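Local coordinates for protein cysteine synthase (Fusobacterium nucleatum subsp. nucleatum strain ATCC 25586, PDB 5XEM) that probably makes L-cysteine from O-acetyl-L-serine and hydrogen sulfide with pyridoxal 5'-phosphate as cofactor, and also produces hydrogen sulfide, at residues Leu245-Leu259 with Gly268-Asp280. Residues are numbered along the deposited sequence; the frame is centred on the assembly and turned at random.
Sequences LVCEDDDAFEMMREL and GISTGATFKAALD. With CA (calcium ion), chain J; PLP (pyridoxal-5'-phosphate), chain D.
Ala252 O takes the helical hydrogen bond from Met256 N at 2.9 Å and, across the interface, a CA-H...O contact from Gly272. Lacking a side chain, Gly272 lays its CA 3.5 Å from Ala252 O, with 150° at the hydrogen. The bare backbone lets helices 249-259 and 269-280 approach to 7.0 Å between axes while crossing at 97°. Beside it, Met255 is a knob among Gly272, Phe275, Lys276 and Leu279. With CG anti to the backbone N (chi1 -162°) and the chain bent beyond it, Met255 CG meets Phe275 CD2 in the ring plane at 3.5 Å, and SD lies at that ring's edge, a Met-aromatic contact. Leu259 CD2 instead sits over the ring centre, 3.9 Å from the centroid. At the start of helix 269-280, Ile269 CG2 makes a CH-pi contact over one face of Phe253. Strand 245-247, outermost in the mixed sheet of this fold-type II PLP enzyme, contributes Cys247 SG against Ala273 CA and Lys276 CG; helix 269-280 packs on that sheet through Phe275 (Ile32, Val34) and Ala277 (Val204). Lys276 NZ forms a salt bridge with the syn lone pair of Asp280 OD1 at 2.7 Å. Two waters link the Asp251 carboxylate to a calcium ion that Asp250 chelates through both oxygens. Ser270 OG donates to PLP N1 at 2.6 Å. Apolar packing thus joins the helices, while that donated bond is consistent with an unprotonated pyridine nitrogen, as in related cysteine synthases.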
loop_
_atom_site.group_PDB
_atom_site.type_symbol
_atom_site.label_atom_id
_atom_site.label_comp_id
_atom_site.label_asym_id
_atom_site.label_seq_id
_atom_site.Cartn_x
_atom_site.Cartn_y
_atom_site.Cartn_z
ATOM N N LEU A 245 18.053 -7.903 -20.392
ATOM C CA LEU A 245 18.530 -6.641 -19.854
ATOM C C LEU A 245 18.991 -6.887 -18.423
ATOM O O LEU A 245 18.563 -7.854 -17.782
ATOM C CB LEU A 245 17.436 -5.582 -19.891
ATOM C CG LEU A 245 16.737 -5.389 -21.250
ATOM C CD1 LEU A 245 15.640 -4.340 -21.141
ATOM C CD2 LEU A 245 17.750 -5.027 -22.329
ATOM N N VAL A 246 19.883 -6.025 -17.964
ATOM C CA VAL A 246 20.414 -6.111 -16.630
ATOM C C VAL A 246 20.418 -4.772 -15.915
ATOM O O VAL A 246 20.309 -3.716 -16.542
ATOM C CB VAL A 246 21.846 -6.680 -16.629
ATOM C CG1 VAL A 246 21.877 -8.027 -17.337
ATOM C CG2 VAL A 246 22.839 -5.678 -17.250
ATOM N N CYS A 247 20.592 -4.832 -14.594
ATOM C CA CYS A 247 20.783 -3.644 -13.781
ATOM C C CYS A 247 21.703 -3.941 -12.604
ATOM O O CYS A 247 21.561 -4.953 -11.930
ATOM C CB CYS A 247 19.448 -3.124 -13.272
ATOM S SG CYS A 247 19.552 -1.506 -12.472
ATOM N N GLU A 248 22.663 -3.056 -12.382
ATOM C CA GLU A 248 23.529 -3.107 -11.202
ATOM C C GLU A 248 22.771 -2.694 -9.932
ATOM O O GLU A 248 21.816 -1.935 -9.981
ATOM C CB GLU A 248 24.773 -2.222 -11.402
ATOM C CG GLU A 248 25.657 -2.628 -12.595
ATOM C CD GLU A 248 26.624 -3.781 -12.297
ATOM O OE1 GLU A 248 26.641 -4.318 -11.170
ATOM O OE2 GLU A 248 27.400 -4.146 -13.207
ATOM N N ASP A 249 23.218 -3.205 -8.803
ATOM C CA ASP A 249 22.587 -2.904 -7.516
ATOM C C ASP A 249 22.488 -1.397 -7.272
ATOM O O ASP A 249 21.426 -0.904 -6.931
ATOM C CB ASP A 249 23.397 -3.516 -6.384
ATOM C CG ASP A 249 23.369 -5.041 -6.355
ATOM O OD1 ASP A 249 22.490 -5.670 -7.023
ATOM O OD2 ASP A 249 24.212 -5.607 -5.634
ATOM N N ASP A 250 23.600 -0.667 -7.437
ATOM C CA ASP A 250 23.609 0.763 -7.114
ATOM C C ASP A 250 22.636 1.545 -7.980
ATOM O O ASP A 250 21.909 2.404 -7.482
ATOM C CB ASP A 250 25.058 1.382 -7.102
ATOM C CG ASP A 250 25.866 1.186 -8.430
ATOM O OD1 ASP A 250 25.379 0.511 -9.377
ATOM O OD2 ASP A 250 27.002 1.722 -8.518
ATOM N N ASP A 251 22.588 1.237 -9.266
ATOM C CA ASP A 251 21.679 1.908 -10.194
ATOM C C ASP A 251 20.200 1.631 -9.858
ATOM O O ASP A 251 19.353 2.530 -9.986
ATOM C CB ASP A 251 21.961 1.474 -11.630
ATOM C CG ASP A 251 23.322 1.915 -12.129
ATOM O OD1 ASP A 251 23.857 2.922 -11.599
ATOM O OD2 ASP A 251 23.859 1.253 -13.051
ATOM N N ALA A 252 19.906 0.411 -9.401
ATOM C CA ALA A 252 18.539 0.058 -8.993
ATOM C C ALA A 252 18.079 0.922 -7.802
ATOM O O ALA A 252 16.974 1.440 -7.815
ATOM C CB ALA A 252 18.420 -1.440 -8.664
ATOM N N PHE A 253 18.928 1.055 -6.786
ATOM C CA PHE A 253 18.628 1.888 -5.635
ATOM C C PHE A 253 18.497 3.354 -6.058
ATOM O O PHE A 253 17.570 4.057 -5.631
ATOM C CB PHE A 253 19.687 1.729 -4.539
ATOM C CG PHE A 253 19.489 0.499 -3.691
ATOM C CD1 PHE A 253 18.541 0.492 -2.677
ATOM C CD2 PHE A 253 20.195 -0.652 -3.939
ATOM C CE1 PHE A 253 18.325 -0.647 -1.911
ATOM C CE2 PHE A 253 19.994 -1.789 -3.170
ATOM C CZ PHE A 253 19.072 -1.790 -2.163
ATOM N N GLU A 254 19.410 3.808 -6.909
ATOM C CA GLU A 254 19.370 5.195 -7.369
ATOM C C GLU A 254 18.040 5.511 -8.078
ATOM O O GLU A 254 17.417 6.560 -7.842
ATOM C CB GLU A 254 20.576 5.483 -8.274
ATOM C CG GLU A 254 20.612 6.916 -8.786
ATOM C CD GLU A 254 21.923 7.299 -9.477
ATOM O OE1 GLU A 254 22.983 6.709 -9.163
ATOM O OE2 GLU A 254 21.874 8.216 -10.326
ATOM N N MET A 255 17.597 4.604 -8.941
ATOM C CA MET A 255 16.392 4.809 -9.714
ATOM C C MET A 255 15.133 4.632 -8.848
ATOM O O MET A 255 14.149 5.316 -9.078
ATOM C CB MET A 255 16.372 3.873 -10.926
ATOM C CG MET A 255 15.413 4.266 -12.024
ATOM S SD MET A 255 15.503 5.997 -12.573
ATOM C CE MET A 255 17.265 6.309 -12.480
ATOM N N MET A 256 15.170 3.735 -7.869
ATOM C CA MET A 256 14.072 3.652 -6.885
ATOM C C MET A 256 13.887 5.035 -6.236
ATOM O O MET A 256 12.782 5.545 -6.116
ATOM C CB MET A 256 14.415 2.625 -5.814
ATOM C CG MET A 256 13.349 2.419 -4.763
ATOM S SD MET A 256 13.896 1.170 -3.598
ATOM C CE MET A 256 12.665 1.359 -2.302
ATOM N N ARG A 257 14.990 5.637 -5.831
ATOM C CA ARG A 257 14.941 6.959 -5.196
ATOM C C ARG A 257 14.463 8.050 -6.156
ATOM O O ARG A 257 13.693 8.917 -5.755
ATOM C CB ARG A 257 16.288 7.333 -4.589
ATOM C CG ARG A 257 16.706 6.500 -3.387
ATOM C CD ARG A 257 18.054 6.983 -2.861
ATOM N NE ARG A 257 18.754 5.957 -2.083
ATOM C CZ ARG A 257 19.867 5.310 -2.436
ATOM N NH1 ARG A 257 20.477 5.576 -3.595
ATOM N NH2 ARG A 257 20.386 4.401 -1.623
ATOM N N GLU A 258 14.900 8.014 -7.412
ATOM C CA GLU A 258 14.518 9.022 -8.376
ATOM C C GLU A 258 13.013 8.951 -8.645
ATOM O O GLU A 258 12.339 9.989 -8.779
ATOM C CB GLU A 258 15.324 8.841 -9.664
ATOM C CG GLU A 258 15.315 10.046 -10.583
ATOM C CD GLU A 258 16.050 11.239 -10.014
ATOM O OE1 GLU A 258 16.586 11.165 -8.886
ATOM O OE2 GLU A 258 16.071 12.277 -10.701
ATOM N N LEU A 259 12.469 7.728 -8.706
ATOM C CA LEU A 259 11.024 7.563 -8.918
ATOM C C LEU A 259 10.210 8.205 -7.795
ATOM O O LEU A 259 9.192 8.848 -8.044
ATOM C CB LEU A 259 10.652 6.072 -9.068
ATOM C CG LEU A 259 10.963 5.448 -10.440
ATOM C CD1 LEU A 259 11.029 3.920 -10.322
ATOM C CD2 LEU A 259 9.937 5.887 -11.477
ATOM N N GLY A 268 9.465 -0.846 -5.190
ATOM C CA GLY A 268 10.552 -1.577 -4.571
ATOM C C GLY A 268 11.858 -1.483 -5.356
ATOM O O GLY A 268 11.943 -0.818 -6.386
ATOM N N ILE A 269 12.858 -2.212 -4.877
ATOM C CA ILE A 269 14.189 -2.184 -5.471
ATOM C C ILE A 269 14.130 -2.717 -6.879
ATOM O O ILE A 269 14.762 -2.177 -7.793
ATOM C CB ILE A 269 15.216 -2.966 -4.633
ATOM C CG1 ILE A 269 15.260 -2.498 -3.165
ATOM C CG2 ILE A 269 16.618 -2.818 -5.243
ATOM C CD1 ILE A 269 15.813 -3.525 -2.163
ATOM N N SER A 270 13.376 -3.796 -7.077
ATOM C CA SER A 270 13.225 -4.358 -8.421
ATOM C C SER A 270 12.534 -3.413 -9.390
ATOM O O SER A 270 12.763 -3.504 -10.605
ATOM C CB SER A 270 12.538 -5.737 -8.401
ATOM O OG SER A 270 11.145 -5.652 -8.215
ATOM N N THR A 271 11.665 -2.528 -8.894
ATOM C CA THR A 271 11.056 -1.520 -9.747
ATOM C C THR A 271 12.129 -0.522 -10.211
ATOM O O THR A 271 12.119 -0.128 -11.377
ATOM C CB THR A 271 9.920 -0.748 -9.026
ATOM O OG1 THR A 271 8.853 -1.670 -8.711
ATOM C CG2 THR A 271 9.405 0.393 -9.872
ATOM N N GLY A 272 13.025 -0.136 -9.308
ATOM C CA GLY A 272 14.166 0.700 -9.690
ATOM C C GLY A 272 15.025 0.026 -10.748
ATOM O O GLY A 272 15.417 0.655 -11.725
ATOM N N ALA A 273 15.281 -1.255 -10.564
ATOM C CA ALA A 273 16.090 -2.041 -11.521
ATOM C C ALA A 273 15.449 -2.120 -12.896
ATOM O O ALA A 273 16.112 -1.853 -13.924
ATOM C CB ALA A 273 16.346 -3.425 -10.948
ATOM N N THR A 274 14.156 -2.471 -12.923
ATOM C CA THR A 274 13.404 -2.648 -14.158
ATOM C C THR A 274 13.208 -1.324 -14.892
ATOM O O THR A 274 13.378 -1.237 -16.128
ATOM C CB THR A 274 12.047 -3.333 -13.874
ATOM O OG1 THR A 274 12.297 -4.546 -13.169
ATOM C CG2 THR A 274 11.276 -3.616 -15.156
ATOM N N PHE A 275 12.932 -0.280 -14.118
ATOM C CA PHE A 275 12.759 1.038 -14.667
ATOM C C PHE A 275 14.088 1.557 -15.221
ATOM O O PHE A 275 14.120 2.159 -16.274
ATOM C CB PHE A 275 12.207 2.026 -13.633
ATOM C CG PHE A 275 11.801 3.323 -14.232
ATOM C CD1 PHE A 275 10.596 3.432 -14.901
ATOM C CD2 PHE A 275 12.641 4.423 -14.176
ATOM C CE1 PHE A 275 10.230 4.624 -15.478
ATOM C CE2 PHE A 275 12.281 5.626 -14.765
ATOM C CZ PHE A 275 11.071 5.722 -15.414
ATOM N N LYS A 276 15.184 1.299 -14.532
ATOM C CA LYS A 276 16.498 1.741 -15.012
ATOM C C LYS A 276 16.839 1.042 -16.333
ATOM O O LYS A 276 17.312 1.676 -17.285
ATOM C CB LYS A 276 17.557 1.485 -13.938
ATOM C CG LYS A 276 18.991 1.583 -14.415
ATOM C CD LYS A 276 19.373 2.963 -14.909
ATOM C CE LYS A 276 20.862 2.967 -15.255
ATOM N NZ LYS A 276 21.143 3.984 -16.304
ATOM N N ALA A 277 16.565 -0.253 -16.401
ATOM C CA ALA A 277 16.786 -1.023 -17.622
ATOM C C ALA A 277 15.910 -0.472 -18.744
ATOM O O ALA A 277 16.334 -0.416 -19.916
ATOM C CB ALA A 277 16.484 -2.491 -17.390
ATOM N N ALA A 278 14.690 -0.058 -18.407
ATOM C CA ALA A 278 13.783 0.529 -19.397
ATOM C C ALA A 278 14.265 1.865 -19.896
ATOM O O ALA A 278 14.086 2.179 -21.081
ATOM C CB ALA A 278 12.369 0.678 -18.848
ATOM N N LEU A 279 14.820 2.664 -18.994
ATOM C CA LEU A 279 15.367 3.968 -19.369
ATOM C C LEU A 279 16.570 3.792 -20.268
ATOM O O LEU A 279 16.722 4.541 -21.207
ATOM C CB LEU A 279 15.794 4.752 -18.153
ATOM C CG LEU A 279 14.770 5.647 -17.488
ATOM C CD1 LEU A 279 15.462 6.512 -16.429
ATOM C CD2 LEU A 279 14.089 6.555 -18.499
ATOM N N ASP A 280 17.430 2.816 -19.968
ATOM C CA ASP A 280 18.581 2.522 -20.820
ATOM C C ASP A 280 18.125 2.089 -22.200
ATOM O O ASP A 280 18.683 2.536 -23.207
ATOM C CB ASP A 280 19.443 1.409 -20.235
ATOM C CG ASP A 280 20.196 1.823 -19.021
ATOM O OD1 ASP A 280 20.235 3.034 -18.715
ATOM O OD2 ASP A 280 20.772 0.931 -18.362
HETATM CA CA CA J . 27.427 0.841 -10.900
HETATM N N1 PLP D . 10.341 -8.111 -7.854
HETATM C C2 PLP D . 9.955 -8.499 -6.629
HETATM C C2A PLP D . 9.843 -7.469 -5.505
HETATM C C3 PLP D . 9.626 -9.841 -6.365
HETATM O O3 PLP D . 9.222 -10.207 -5.123
HETATM C C4 PLP D . 9.715 -10.790 -7.380
HETATM C C4A PLP D . 9.375 -12.251 -7.138
HETATM C C5 PLP D . 10.117 -10.348 -8.648
HETATM C C6 PLP D . 10.413 -9.001 -8.847
HETATM C C5A PLP D . 10.240 -11.277 -9.836
HETATM O O4P PLP D . 8.902 -11.692 -10.291
HETATM P P PLP D . 8.622 -13.119 -11.014
HETATM O O1P PLP D . 7.303 -13.117 -11.559
HETATM O O2P PLP D . 8.864 -14.094 -9.969
HETATM O O3P PLP D . 9.716 -13.224 -12.017
HETATM O O HOH W 1 20.866 -0.941 -16.234
HETATM O O HOH W 2 24.396 3.508 -15.407
HETATM O O HOH W 3 26.508 3.430 -11.223
HETATM O O HOH W 4 26.415 0.927 -12.970
#